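PDB 3LY0: dipeptidase AC. Metallo peptidase. MEROPS family M19 from Rhodobacter sphaeroides, which probably hydrolyses dipeptides as a zinc-dependent metallodipeptidase, and here holds two zinc ions and a phosphinate mimic of L-Ala-D-Ala. Local coordinates for residues A[79-84]-A[176-181]; A[144-149]-A[169-174]; A[284-289]-A[327-332]. One frame throughout, in Å; residues are numbered along the deposited sequence.

Interaction 1: residues A[79-84]-A[176-181]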
ATOM      1  N   PHE A  79      15.535 -15.461   6.517  1.00 14.49           N
ATOM      2  CA  PHE A  79      14.893 -15.108   7.772  1.00 17.17           C
ATOM      3  C   PHE A  79      13.412 -15.466   7.769  1.00 16.07           C
ATOM      4  O   PHE A  79      12.801 -15.670   6.711  1.00 15.72           O
ATOM      5  CB  PHE A  79      15.064 -13.614   8.072  1.00 15.63           C
ATOM      6  CG  PHE A  79      14.387 -12.712   7.074  1.00 14.64           C
ATOM      7  CD1 PHE A  79      13.013 -12.498   7.125  1.00 17.32           C
ATOM      8  CD2 PHE A  79      15.125 -12.076   6.091  1.00 16.66           C
ATOM      9  CE1 PHE A  79      12.385 -11.657   6.202  1.00 17.36           C
ATOM     10  CE2 PHE A  79      14.507 -11.239   5.166  1.00 16.51           C
ATOM     11  CZ  PHE A  79      13.135 -11.025   5.227  1.00 16.18           C
ATOM     12  N   GLU A  80      12.844 -15.526   8.970  1.00 17.16           N
ATOM     13  CA  GLU A  80      11.430 -15.791   9.195  1.00 17.27           C
ATOM     14  C   GLU A  80      11.057 -15.033  10.451  1.00 22.29           C
ATOM     15  O   GLU A  80      11.579 -15.331  11.521  1.00 23.56           O
ATOM     16  CB  GLU A  80      11.186 -17.264   9.494  1.00 24.97           C
ATOM     17  CG  GLU A  80      11.388 -18.249   8.370  1.00 29.22           C
ATOM     18  CD  GLU A  80      10.822 -19.608   8.741  1.00 29.02           C
ATOM     19  OE1 GLU A  80       9.678 -19.655   9.235  1.00 37.86           O
ATOM     20  OE2 GLU A  80      11.518 -20.628   8.560  1.00 39.58           O
ATOM     21  N   LEU A  81      10.163 -14.060  10.338  1.00 17.40           N
ATOM     22  CA  LEU A  81       9.707 -13.331  11.509  1.00 17.07           C
ATOM     23  C   LEU A  81       8.438 -13.965  12.050  1.00 16.96           C
ATOM     24  O   LEU A  81       7.580 -14.391  11.287  1.00 17.72           O
ATOM     25  CB  LEU A  81       9.449 -11.863  11.176  1.00 16.42           C
ATOM     26  CG  LEU A  81      10.664 -10.931  11.177  1.00 19.13           C
ATOM     27  CD1 LEU A  81      11.816 -11.499  10.353  1.00 22.38           C
ATOM     28  CD2 LEU A  81      10.271  -9.513  10.725  1.00 15.67           C
ATOM     29  N   PRO A  82       8.325 -14.046  13.382  1.00 16.54           N
ATOM     30  CA  PRO A  82       7.135 -14.613  14.018  1.00 17.82           C
ATOM     31  C   PRO A  82       5.920 -13.726  13.771  1.00 15.05           C
ATOM     32  O   PRO A  82       6.073 -12.511  13.682  1.00 19.88           O
ATOM     33  CB  PRO A  82       7.492 -14.575  15.510  1.00 18.12           C
ATOM     34  CG  PRO A  82       8.984 -14.448  15.560  1.00 28.35           C
ATOM     35  CD  PRO A  82       9.330 -13.620  14.367  1.00 21.56           C
ATOM     36  N   LEU A  83       4.738 -14.317  13.660  1.00 14.51           N
ATOM     37  CA  LEU A  83       3.507 -13.526  13.571  1.00 15.84           C
ATOM     38  C   LEU A  83       3.139 -13.008  14.955  1.00 17.72           C
ATOM     39  O   LEU A  83       3.202 -13.753  15.935  1.00 20.52           O
ATOM     40  CB  LEU A  83       2.360 -14.377  13.029  1.00 15.75           C
ATOM     41  CG  LEU A  83       2.449 -14.775  11.555  1.00 15.50           C
ATOM     42  CD1 LEU A  83       1.487 -15.928  11.241  1.00 18.68           C
ATOM     43  CD2 LEU A  83       2.177 -13.563  10.662  1.00 15.35           C
ATOM     44  N   PRO A  84       2.746 -11.731  15.046  1.00 15.09           N
ATOM     45  CA  PRO A  84       2.252 -11.196  16.316  1.00 14.55           C
ATOM     46  C   PRO A  84       0.892 -11.783  16.652  1.00 13.01           C
ATOM     47  O   PRO A  84       0.215 -12.356  15.791  1.00 14.34           O
ATOM     48  CB  PRO A  84       2.093  -9.693  16.040  1.00 15.68           C
ATOM     49  CG  PRO A  84       2.738  -9.433  14.719  1.00 17.01           C
ATOM     50  CD  PRO A  84       2.712 -10.732  13.967  1.00 14.68           C
ATOM     51  N   VAL A 176       0.576 -13.087   5.678  1.00 10.62           N
ATOM     52  CA  VAL A 176       1.834 -13.809   5.600  1.00 10.16           C
ATOM     53  C   VAL A 176       2.785 -13.310   6.666  1.00 11.92           C
ATOM     54  O   VAL A 176       2.833 -12.122   6.958  1.00 11.63           O
ATOM     55  CB  VAL A 176       2.527 -13.661   4.212  1.00 10.33           C
ATOM     56  CG1 VAL A 176       1.674 -14.255   3.110  1.00 11.53           C
ATOM     57  CG2 VAL A 176       2.914 -12.198   3.917  1.00 10.90           C
ATOM     58  N   PRO A 177       3.564 -14.217   7.259  1.00 12.43           N
ATOM     59  CA  PRO A 177       4.699 -13.737   8.042  1.00 11.94           C
ATOM     60  C   PRO A 177       5.753 -13.199   7.091  1.00 12.30           C
ATOM     61  O   PRO A 177       5.760 -13.586   5.914  1.00 14.79           O
ATOM     62  CB  PRO A 177       5.217 -15.015   8.706  1.00 13.80           C
ATOM     63  CG  PRO A 177       4.845 -16.098   7.729  1.00 17.44           C
ATOM     64  CD  PRO A 177       3.503 -15.689   7.198  1.00 15.87           C
ATOM     65  N   PHE A 178       6.621 -12.320   7.572  1.00 11.29           N
ATOM     66  CA  PHE A 178       7.741 -11.853   6.760  1.00 12.61           C
ATOM     67  C   PHE A 178       8.817 -12.920   6.730  1.00 12.51           C
ATOM     68  O   PHE A 178       9.397 -13.251   7.764  1.00 14.65           O
ATOM     69  CB  PHE A 178       8.312 -10.561   7.330  1.00 14.31           C
ATOM     70  CG  PHE A 178       7.340  -9.432   7.321  1.00 13.32           C
ATOM     71  CD1 PHE A 178       7.076  -8.742   6.145  1.00 15.53           C
ATOM     72  CD2 PHE A 178       6.669  -9.070   8.478  1.00 15.30           C
ATOM     73  CE1 PHE A 178       6.168  -7.704   6.127  1.00 12.83           C
ATOM     74  CE2 PHE A 178       5.763  -8.029   8.468  1.00 15.42           C
ATOM     75  CZ  PHE A 178       5.509  -7.344   7.290  1.00 15.23           C
ATOM     76  N   ARG A 179       9.078 -13.463   5.544  1.00 12.38           N
ATOM     77  CA  ARG A 179      10.051 -14.537   5.406  1.00 12.65           C
ATOM     78  C   ARG A 179      10.733 -14.450   4.049  1.00 13.44           C
ATOM     79  O   ARG A 179      10.133 -14.027   3.067  1.00 12.53           O
ATOM     80  CB  ARG A 179       9.337 -15.880   5.555  1.00 13.95           C
ATOM     81  CG  ARG A 179      10.127 -17.106   5.176  1.00 19.55           C
ATOM     82  CD  ARG A 179       9.230 -18.332   5.294  1.00 25.13           C
ATOM     83  NE  ARG A 179       8.715 -18.468   6.653  1.00 25.43           N
ATOM     84  CZ  ARG A 179       7.469 -18.811   6.975  1.00 26.30           C
ATOM     85  NH1 ARG A 179       6.567 -19.079   6.039  1.00 27.98           N
ATOM     86  NH2 ARG A 179       7.126 -18.904   8.249  1.00 32.00           N
ATOM     87  N   PHE A 180      11.999 -14.847   3.993  1.00 13.22           N
ATOM     88  CA  PHE A 180      12.700 -14.967   2.717  1.00 13.39           C
ATOM     89  C   PHE A 180      13.742 -16.071   2.830  1.00 12.85           C
ATOM     90  O   PHE A 180      14.518 -16.069   3.777  1.00 14.76           O
ATOM     91  CB  PHE A 180      13.416 -13.670   2.343  1.00 12.55           C
ATOM     92  CG  PHE A 180      14.069 -13.722   0.984  1.00 11.83           C
ATOM     93  CD1 PHE A 180      13.404 -13.237  -0.133  1.00 12.70           C
ATOM     94  CD2 PHE A 180      15.325 -14.293   0.820  1.00 12.91           C
ATOM     95  CE1 PHE A 180      13.985 -13.299  -1.380  1.00 15.07           C
ATOM     96  CE2 PHE A 180      15.921 -14.365  -0.434  1.00 14.70           C
ATOM     97  CZ  PHE A 180      15.251 -13.866  -1.541  1.00 15.42           C
ATOM     98  N   PRO A 181      13.762 -17.011   1.872  1.00 13.17           N
ATOM     99  CA  PRO A 181      12.791 -17.137   0.786  1.00 11.76           C
ATOM    100  C   PRO A 181      11.586 -17.932   1.276  1.00 12.72           C
ATOM    101  O   PRO A 181      11.693 -18.679   2.251  1.00 14.11           O
ATOM    102  CB  PRO A 181      13.563 -17.948  -0.258  1.00 11.50           C
ATOM    103  CG  PRO A 181      14.405 -18.843   0.570  1.00 14.18           C
ATOM    104  CD  PRO A 181      14.871 -17.980   1.716  1.00 11.65           C
TER
HETATM  105  O   HOH W   1       6.054 -11.971  10.323  1.00 14.30           O
HETATM  106  O   HOH W   2       7.664 -17.047  10.407  1.00 24.68           O
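Pro177 opens the contact: its CA lies 3.6 Å from Leu83 CD2, its ring crossing that leucine obliquely. Both polar backbone atoms of Phe178 are tied to Leu81: Leu81 N donates to Phe178 O over 2.8 Å (N-H...O 170°, the donor nearly on the C=O axis), while a water accepts from Phe178 N and donates to Leu81 O. The Phe178 ring leads away to touch the bound phosphinate, so these bonds are likely to steady the backbone from which a pocket side chain starts. From here the chains form a two-stranded antiparallel sheet, 79-80 against 179-180. Arg179 sits in its non-hydrogen-bonded pair with Glu80; their side chains run side by side, and a salt bridge joins Arg179 NH2 to Glu80 OE1 at 2.8 Å, its hydrogen bond weak (127°), with the carboxylate and guanidinium planes 89° apart. An alanine here would remove the ion pair and the weak NH2 bond to a second water, which would probably be held less firmly. Phe180 makes the hydrogen-bonded pair, Phe79 N to Phe180 O and Phe180 N to Phe79 O each 3.0 Å; Phe79 CG, crowded between backbone N and carbonyl carbon, brings its ring under Phe180 CB.

Interaction 2: residues A[144-149]-A[169-174]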
ATOM      1  N   ILE A 144     -12.494  -3.425  12.643  1.00 11.98           N
ATOM      2  CA  ILE A 144     -13.818  -3.876  12.226  1.00 12.48           C
ATOM      3  C   ILE A 144     -14.156  -5.178  12.948  1.00 11.54           C
ATOM      4  O   ILE A 144     -13.432  -6.168  12.834  1.00 12.09           O
ATOM      5  CB  ILE A 144     -13.872  -4.145  10.695  1.00 11.69           C
ATOM      6  CG1 ILE A 144     -13.254  -2.986   9.892  1.00 13.66           C
ATOM      7  CG2 ILE A 144     -15.303  -4.443  10.249  1.00 13.65           C
ATOM      8  CD1 ILE A 144     -13.880  -1.647  10.179  1.00 12.05           C
ATOM      9  N   GLY A 145     -15.234  -5.186  13.720  1.00 12.47           N
ATOM     10  CA  GLY A 145     -15.642  -6.422  14.361  1.00 12.48           C
ATOM     11  C   GLY A 145     -16.186  -7.414  13.350  1.00 12.14           C
ATOM     12  O   GLY A 145     -16.531  -7.042  12.232  1.00 12.82           O
ATOM     13  N   ALA A 146     -16.277  -8.683  13.747  1.00 14.84           N
ATOM     14  CA  ALA A 146     -16.791  -9.717  12.849  1.00 14.79           C
ATOM     15  C   ALA A 146     -18.238  -9.453  12.417  1.00 13.47           C
ATOM     16  O   ALA A 146     -18.678  -9.906  11.364  1.00 15.56           O
ATOM     17  CB  ALA A 146     -16.660 -11.098  13.497  1.00 17.01           C
ATOM     18  N   ASP A 147     -18.961  -8.691  13.231  1.00 14.49           N
ATOM     19  CA  ASP A 147     -20.322  -8.267  12.914  1.00 15.83           C
ATOM     20  C   ASP A 147     -20.387  -7.291  11.730  1.00 12.62           C
ATOM     21  O   ASP A 147     -21.430  -7.129  11.093  1.00 14.99           O
ATOM     22  CB  ASP A 147     -20.921  -7.609  14.156  1.00 15.90           C
ATOM     23  CG  ASP A 147     -19.971  -6.596  14.769  1.00 21.36           C
ATOM     24  OD1 ASP A 147     -19.177  -6.955  15.674  1.00 26.00           O
ATOM     25  OD2 ASP A 147     -19.984  -5.452  14.304  1.00 15.01           O
ATOM     26  N   LEU A 148     -19.254  -6.650  11.445  1.00 12.08           N
ATOM     27  CA  LEU A 148     -19.117  -5.679  10.357  1.00 12.61           C
ATOM     28  C   LEU A 148     -19.751  -4.307  10.602  1.00 11.83           C
ATOM     29  O   LEU A 148     -19.754  -3.459   9.709  1.00 11.75           O
ATOM     30  CB  LEU A 148     -19.611  -6.241   9.022  1.00 14.79           C
ATOM     31  CG  LEU A 148     -18.986  -7.565   8.577  1.00 12.68           C
ATOM     32  CD1 LEU A 148     -19.450  -7.909   7.181  1.00 16.64           C
ATOM     33  CD2 LEU A 148     -17.477  -7.487   8.612  1.00 14.47           C
ATOM     34  N   ASP A 149     -20.297  -4.082  11.795  1.00 11.50           N
ATOM     35  CA  ASP A 149     -20.973  -2.812  12.051  1.00 11.52           C
ATOM     36  C   ASP A 149     -20.059  -1.622  11.807  1.00 11.41           C
ATOM     37  O   ASP A 149     -20.492  -0.604  11.261  1.00 11.80           O
ATOM     38  CB  ASP A 149     -21.497  -2.741  13.484  1.00 12.11           C
ATOM     39  CG  ASP A 149     -22.836  -3.409  13.653  1.00 17.21           C
ATOM     40  OD1 ASP A 149     -23.384  -3.944  12.663  1.00 16.05           O
ATOM     41  OD2 ASP A 149     -23.343  -3.373  14.791  1.00 20.31           O
ATOM     42  N   PRO A 169      -2.658 -12.278  12.325  1.00 11.28           N
ATOM     43  CA  PRO A 169      -3.998 -12.861  12.194  1.00 11.78           C
ATOM     44  C   PRO A 169      -5.100 -11.874  12.584  1.00 12.18           C
ATOM     45  O   PRO A 169      -4.888 -11.055  13.480  1.00 14.28           O
ATOM     46  CB  PRO A 169      -3.960 -14.035  13.185  1.00 12.75           C
ATOM     47  CG  PRO A 169      -2.907 -13.661  14.179  1.00 13.66           C
ATOM     48  CD  PRO A 169      -1.854 -12.956  13.358  1.00 12.32           C
ATOM     49  N   THR A 170      -6.251 -11.964  11.922  1.00 12.91           N
ATOM     50  CA  THR A 170      -7.422 -11.170  12.292  1.00 10.45           C
ATOM     51  C   THR A 170      -8.637 -12.092  12.346  1.00 12.23           C
ATOM     52  O   THR A 170      -8.537 -13.266  11.986  1.00 13.69           O
ATOM     53  CB  THR A 170      -7.722 -10.067  11.263  1.00 14.23           C
ATOM     54  OG1 THR A 170      -8.249 -10.653  10.067  1.00 16.32           O
ATOM     55  CG2 THR A 170      -6.472  -9.245  10.948  1.00 14.44           C
ATOM     56  N   VAL A 171      -9.781 -11.569  12.781  1.00 14.42           N
ATOM     57  CA  VAL A 171     -11.009 -12.361  12.764  1.00 14.37           C
ATOM     58  C   VAL A 171     -11.456 -12.711  11.344  1.00 11.98           C
ATOM     59  O   VAL A 171     -12.385 -13.491  11.156  1.00 13.36           O
ATOM     60  CB  VAL A 171     -12.169 -11.649  13.502  1.00 13.54           C
ATOM     61  CG1 VAL A 171     -11.818 -11.445  14.967  1.00 15.68           C
ATOM     62  CG2 VAL A 171     -12.520 -10.319  12.843  1.00 13.96           C
ATOM     63  N   PHE A 172     -10.790 -12.138  10.339  1.00 11.35           N
ATOM     64  CA  PHE A 172     -11.233 -12.266   8.950  1.00 10.85           C
ATOM     65  C   PHE A 172     -10.381 -13.231   8.134  1.00 11.45           C
ATOM     66  O   PHE A 172     -10.784 -13.655   7.060  1.00 12.02           O
ATOM     67  CB  PHE A 172     -11.229 -10.890   8.265  1.00 11.15           C
ATOM     68  CG  PHE A 172     -12.112  -9.893   8.938  1.00 11.22           C
ATOM     69  CD1 PHE A 172     -13.486 -10.053   8.912  1.00 13.34           C
ATOM     70  CD2 PHE A 172     -11.574  -8.815   9.615  1.00 11.27           C
ATOM     71  CE1 PHE A 172     -14.318  -9.152   9.550  1.00 14.30           C
ATOM     72  CE2 PHE A 172     -12.400  -7.909  10.262  1.00 13.39           C
ATOM     73  CZ  PHE A 172     -13.771  -8.073  10.223  1.00 13.58           C
ATOM     74  N   GLY A 173      -9.206 -13.563   8.647  1.00 10.48           N
ATOM     75  CA  GLY A 173      -8.261 -14.357   7.891  1.00 10.82           C
ATOM     76  C   GLY A 173      -6.844 -14.114   8.334  1.00 12.69           C
ATOM     77  O   GLY A 173      -6.592 -13.586   9.423  1.00 11.57           O
ATOM     78  N   HIS A 174      -5.913 -14.526   7.478  1.00 11.64           N
ATOM     79  CA  HIS A 174      -4.515 -14.633   7.855  1.00 11.10           C
ATOM     80  C   HIS A 174      -3.569 -13.980   6.871  1.00 10.87           C
ATOM     81  O   HIS A 174      -3.700 -14.148   5.660  1.00 11.86           O
ATOM     82  CB  HIS A 174      -4.154 -16.106   8.041  1.00 11.63           C
ATOM     83  CG  HIS A 174      -5.017 -16.790   9.050  1.00 12.68           C
ATOM     84  ND1 HIS A 174      -4.738 -16.763  10.396  1.00 18.69           N
ATOM     85  CD2 HIS A 174      -6.186 -17.459   8.916  1.00 15.88           C
ATOM     86  CE1 HIS A 174      -5.686 -17.413  11.051  1.00 17.69           C
ATOM     87  NE2 HIS A 174      -6.576 -17.845  10.176  1.00 17.73           N
TER
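With chi1 at -59°, Phe172 CG stands anti to its own carbonyl carbon, and the ring extends from the 169-174 loop so that its far end, CE1, CZ and CE2, meets the 144-149 loop. Val171 CG2 occupies the crowded position between backbone N and carbonyl carbon, which sets this methyl 3.5 Å above the Phe172 plane, over the ring centre. The same methyl also faces Ala146 CB at 4.3 Å, so Val171 bridges the ring and the opposing turn. At the ring edge, Phe172 CZ comes 3.2 Å from Ile144 O and 3.6 Å from Gly145 O; both oxygens lie near the ring plane, where the aromatic C-H groups carry partial positive charge, so the approach is probably mildly favourable. The Ile144 side chain crosses that of Phe172 at about a right angle, its CG2 3.9 Å from Phe172 CZ, and Leu148 CD2 reaches Phe172 CE1 obliquely at 3.7 Å. Each loop is shaped by a type I turn: Gly145 to Leu148 on one side, Thr170 to Gly173 on the other, the latter braced by an ST turn in which Thr170 OG1 accepts from Phe172 N. The contact thus joins loops following two neighbouring parallel strands, 132-139 and 159-163. Helix 149-157 packs on Ile144, while helix 192-204 meets the cluster through Leu197, which touches both Leu148 and Phe172.

Interaction 3: residues A[284-289]-A[327-332]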
ATOM      1  N   PRO A 284      17.052  -3.749 -10.024  1.00 14.14           N
ATOM      2  CA  PRO A 284      15.979  -4.574  -9.450  1.00 15.32           C
ATOM      3  C   PRO A 284      14.603  -3.926  -9.590  1.00 12.86           C
ATOM      4  O   PRO A 284      13.601  -4.625  -9.749  1.00 12.69           O
ATOM      5  CB  PRO A 284      16.372  -4.685  -7.966  1.00 14.93           C
ATOM      6  CG  PRO A 284      17.871  -4.432  -7.962  1.00 15.78           C
ATOM      7  CD  PRO A 284      18.075  -3.397  -9.023  1.00 15.43           C
ATOM      8  N   VAL A 285      14.553  -2.603  -9.520  1.00 12.84           N
ATOM      9  CA  VAL A 285      13.288  -1.889  -9.692  1.00 10.75           C
ATOM     10  C   VAL A 285      12.723  -2.177 -11.085  1.00 13.64           C
ATOM     11  O   VAL A 285      11.557  -2.527 -11.237  1.00 13.30           O
ATOM     12  CB  VAL A 285      13.481  -0.379  -9.514  1.00 13.69           C
ATOM     13  CG1 VAL A 285      12.188   0.375  -9.826  1.00 14.65           C
ATOM     14  CG2 VAL A 285      13.960  -0.066  -8.089  1.00 16.47           C
ATOM     15  N   LEU A 286      13.569  -2.065 -12.105  1.00 14.04           N
ATOM     16  CA  LEU A 286      13.115  -2.280 -13.473  1.00 14.55           C
ATOM     17  C   LEU A 286      12.855  -3.745 -13.774  1.00 12.03           C
ATOM     18  O   LEU A 286      12.037  -4.083 -14.624  1.00 13.56           O
ATOM     19  CB  LEU A 286      14.131  -1.710 -14.461  1.00 14.22           C
ATOM     20  CG  LEU A 286      14.182  -0.185 -14.446  1.00 20.56           C
ATOM     21  CD1 LEU A 286      15.383   0.310 -15.240  1.00 25.10           C
ATOM     22  CD2 LEU A 286      12.871   0.399 -14.977  1.00 22.83           C
ATOM     23  N   ARG A 287      13.561  -4.628 -13.081  1.00 12.34           N
ATOM     24  CA  ARG A 287      13.342  -6.051 -13.231  1.00 13.37           C
ATOM     25  C   ARG A 287      11.917  -6.383 -12.791  1.00 12.19           C
ATOM     26  O   ARG A 287      11.178  -7.067 -13.493  1.00 13.17           O
ATOM     27  CB  ARG A 287      14.354  -6.803 -12.367  1.00 15.08           C
ATOM     28  CG  ARG A 287      14.542  -8.257 -12.718  1.00 23.44           C
ATOM     29  CD  ARG A 287      15.808  -8.797 -12.045  1.00 28.73           C
ATOM     30  NE  ARG A 287      16.948  -7.888 -12.213  1.00 31.90           N
ATOM     31  CZ  ARG A 287      17.707  -7.422 -11.218  1.00 28.26           C
ATOM     32  NH1 ARG A 287      17.471  -7.784  -9.959  1.00 27.37           N
ATOM     33  NH2 ARG A 287      18.717  -6.597 -11.483  1.00 31.77           N
ATOM     34  N   HIS A 288      11.525  -5.889 -11.620  1.00 11.14           N
ATOM     35  CA  HIS A 288      10.165  -6.128 -11.144  1.00 11.49           C
ATOM     36  C   HIS A 288       9.127  -5.463 -12.034  1.00 11.48           C
ATOM     37  O   HIS A 288       8.116  -6.075 -12.364  1.00 11.87           O
ATOM     38  CB  HIS A 288      10.008  -5.659  -9.703  1.00 11.69           C
ATOM     39  CG  HIS A 288      10.516  -6.644  -8.701  1.00 12.06           C
ATOM     40  ND1 HIS A 288       9.736  -7.663  -8.192  1.00 11.12           N
ATOM     41  CD2 HIS A 288      11.740  -6.786  -8.140  1.00 11.06           C
ATOM     42  CE1 HIS A 288      10.458  -8.380  -7.347  1.00  9.88           C
ATOM     43  NE2 HIS A 288      11.673  -7.862  -7.290  1.00 11.33           N
ATOM     44  N   LEU A 289       9.374  -4.217 -12.423  1.00 12.12           N
ATOM     45  CA  LEU A 289       8.407  -3.524 -13.278  1.00 11.39           C
ATOM     46  C   LEU A 289       8.225  -4.248 -14.599  1.00 10.75           C
ATOM     47  O   LEU A 289       7.101  -4.451 -15.044  1.00 13.47           O
ATOM     48  CB  LEU A 289       8.790  -2.066 -13.512  1.00 11.84           C
ATOM     49  CG  LEU A 289       8.511  -1.111 -12.357  1.00 13.67           C
ATOM     50  CD1 LEU A 289       9.123   0.246 -12.657  1.00 15.79           C
ATOM     51  CD2 LEU A 289       7.007  -0.978 -12.108  1.00 13.87           C
ATOM     52  N   ALA A 327      13.322   9.054 -14.344  1.00 15.53           N
ATOM     53  CA  ALA A 327      14.442   9.114 -15.282  1.00 16.70           C
ATOM     54  C   ALA A 327      15.012   7.734 -15.607  1.00 16.43           C
ATOM     55  O   ALA A 327      15.349   7.441 -16.765  1.00 16.28           O
ATOM     56  CB  ALA A 327      15.535  10.022 -14.747  1.00 17.40           C
ATOM     57  N   ALA A 328      15.143   6.883 -14.590  1.00 15.41           N
ATOM     58  CA  ALA A 328      15.620   5.519 -14.803  1.00 16.02           C
ATOM     59  C   ALA A 328      14.631   4.714 -15.641  1.00 14.70           C
ATOM     60  O   ALA A 328      15.020   3.922 -16.505  1.00 17.13           O
ATOM     61  CB  ALA A 328      15.895   4.819 -13.464  1.00 16.36           C
ATOM     62  N   MET A 329      13.343   4.910 -15.370  1.00 14.45           N
ATOM     63  CA  MET A 329      12.306   4.212 -16.114  1.00 14.47           C
ATOM     64  C   MET A 329      12.342   4.616 -17.590  1.00 15.47           C
ATOM     65  O   MET A 329      12.231   3.772 -18.473  1.00 15.08           O
ATOM     66  CB  MET A 329      10.929   4.484 -15.494  1.00 14.01           C
ATOM     67  CG  MET A 329      10.806   3.966 -14.047  1.00 13.22           C
ATOM     68  SD  MET A 329       9.312   4.512 -13.156  1.00 11.07           S
ATOM     69  CE  MET A 329       8.026   3.779 -14.175  1.00 21.05           C
ATOM     70  N   ARG A 330      12.512   5.903 -17.846  1.00 14.50           N
ATOM     71  CA  ARG A 330      12.595   6.388 -19.224  1.00 15.98           C
ATOM     72  C   ARG A 330      13.830   5.831 -19.927  1.00 17.93           C
ATOM     73  O   ARG A 330      13.758   5.396 -21.082  1.00 18.06           O
ATOM     74  CB  ARG A 330      12.618   7.912 -19.266  1.00 16.88           C
ATOM     75  CG  ARG A 330      11.305   8.552 -18.865  1.00 19.11           C
ATOM     76  CD  ARG A 330      11.285  10.015 -19.250  1.00 25.65           C
ATOM     77  NE  ARG A 330       9.957  10.596 -19.096  1.00 29.83           N
ATOM     78  CZ  ARG A 330       9.654  11.520 -18.195  1.00 32.99           C
ATOM     79  NH1 ARG A 330      10.589  11.968 -17.367  1.00 37.11           N
ATOM     80  NH2 ARG A 330       8.420  11.995 -18.125  1.00 34.44           N
ATOM     81  N   ALA A 331      14.961   5.840 -19.227  1.00 16.53           N
ATOM     82  CA  ALA A 331      16.210   5.336 -19.806  1.00 17.64           C
ATOM     83  C   ALA A 331      16.116   3.854 -20.155  1.00 19.85           C
ATOM     84  O   ALA A 331      16.756   3.376 -21.097  1.00 19.66           O
ATOM     85  CB  ALA A 331      17.389   5.587 -18.864  1.00 17.15           C
ATOM     86  N   HIS A 332      15.314   3.128 -19.380  1.00 16.24           N
ATOM     87  CA  HIS A 332      15.095   1.706 -19.579  1.00 17.41           C
ATOM     88  C   HIS A 332      14.264   1.455 -20.837  1.00 16.80           C
ATOM     89  O   HIS A 332      14.229   0.342 -21.360  1.00 22.03           O
ATOM     90  CB  HIS A 332      14.380   1.135 -18.353  1.00 16.85           C
ATOM     91  CG  HIS A 332      14.345  -0.356 -18.312  1.00 15.90           C
ATOM     92  ND1 HIS A 332      15.486  -1.122 -18.208  1.00 18.17           N
ATOM     93  CD2 HIS A 332      13.304  -1.225 -18.328  1.00 15.58           C
ATOM     94  CE1 HIS A 332      15.150  -2.401 -18.180  1.00 19.95           C
ATOM     95  NE2 HIS A 332      13.833  -2.488 -18.255  1.00 18.74           N
TER
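This is a mainly apolar helix-helix contact on the outer layer of the TIM-barrel fold of the M19 peptidases, between helix 283-296 and helix 322-332. The axes of the two short segments approach to 10.6 Å and cross at -63°, a wide separation at which side chains rather than backbones do the touching. Leu286 makes the largest single contribution; it points toward the partner helix, with CG anti to the carbonyl carbon. One of its branches, CD2, reaches Met329 CA at 4.0 Å, next to the methionine's CG. The other, CD1, lies 3.8 Å from Ala328 O.

A second, deeper apolar pair follows one helical turn after Leu286. There Leu289 CD1 meets Met329 CE at 4.0 Å, the two side chains crossing at about a right angle, and the bend of Met329 at chi3 places that methyl. Behind this pair lies the layer between the helices and the barrel strands: Leu289 also rests on Leu263, Val301 and Met303 of strands 260-263 and 301-303, whereas Met329 touches Met339 and Leu342 of helix 336-354. The contact therefore grades from buried at Leu289 and Met329 to exposed at His332.

At that outer end His332 has CG anti to its backbone N (chi1 -168°), which swings the imidazole across to Leu286, and the two residues reach toward each other tip to tip. Its NE2 is hydrogen-bonded to Asp290 of the first helix, a second tie that holds the ring's rotation and would probably favour its protonated form. With the ring so oriented, Leu286 CB sits over its centre in a CH-pi contact, 3.8 Å from the centroid and 5° off the normal, while Leu286 CD1 lies 3.3 Å from His332 ND1.

All three contacts are partly buried, 18 to 20 Å from the chain's centre. The buried parts are Phe79, Leu81 and Phe178 in interaction 1, Ile144, Leu148 and Phe172 in interaction 2, Leu289 and Met329 in interaction 3; Glu80, Leu83 and His332 are exposed. Interaction 1 alone is built on backbone hydrogen bonds and a salt bridge, and alone includes a ligand-pocket residue. Interaction 2, nested inside the loop interaction 1 closes, joins two loops through an aromatic ring; the two touch where Pro84 O lies 3.3 Å from Pro169 CD. Interaction 3, apolar and CH-pi packing between helices, lies across the chain's centre from interaction 2. They share no helix or strand.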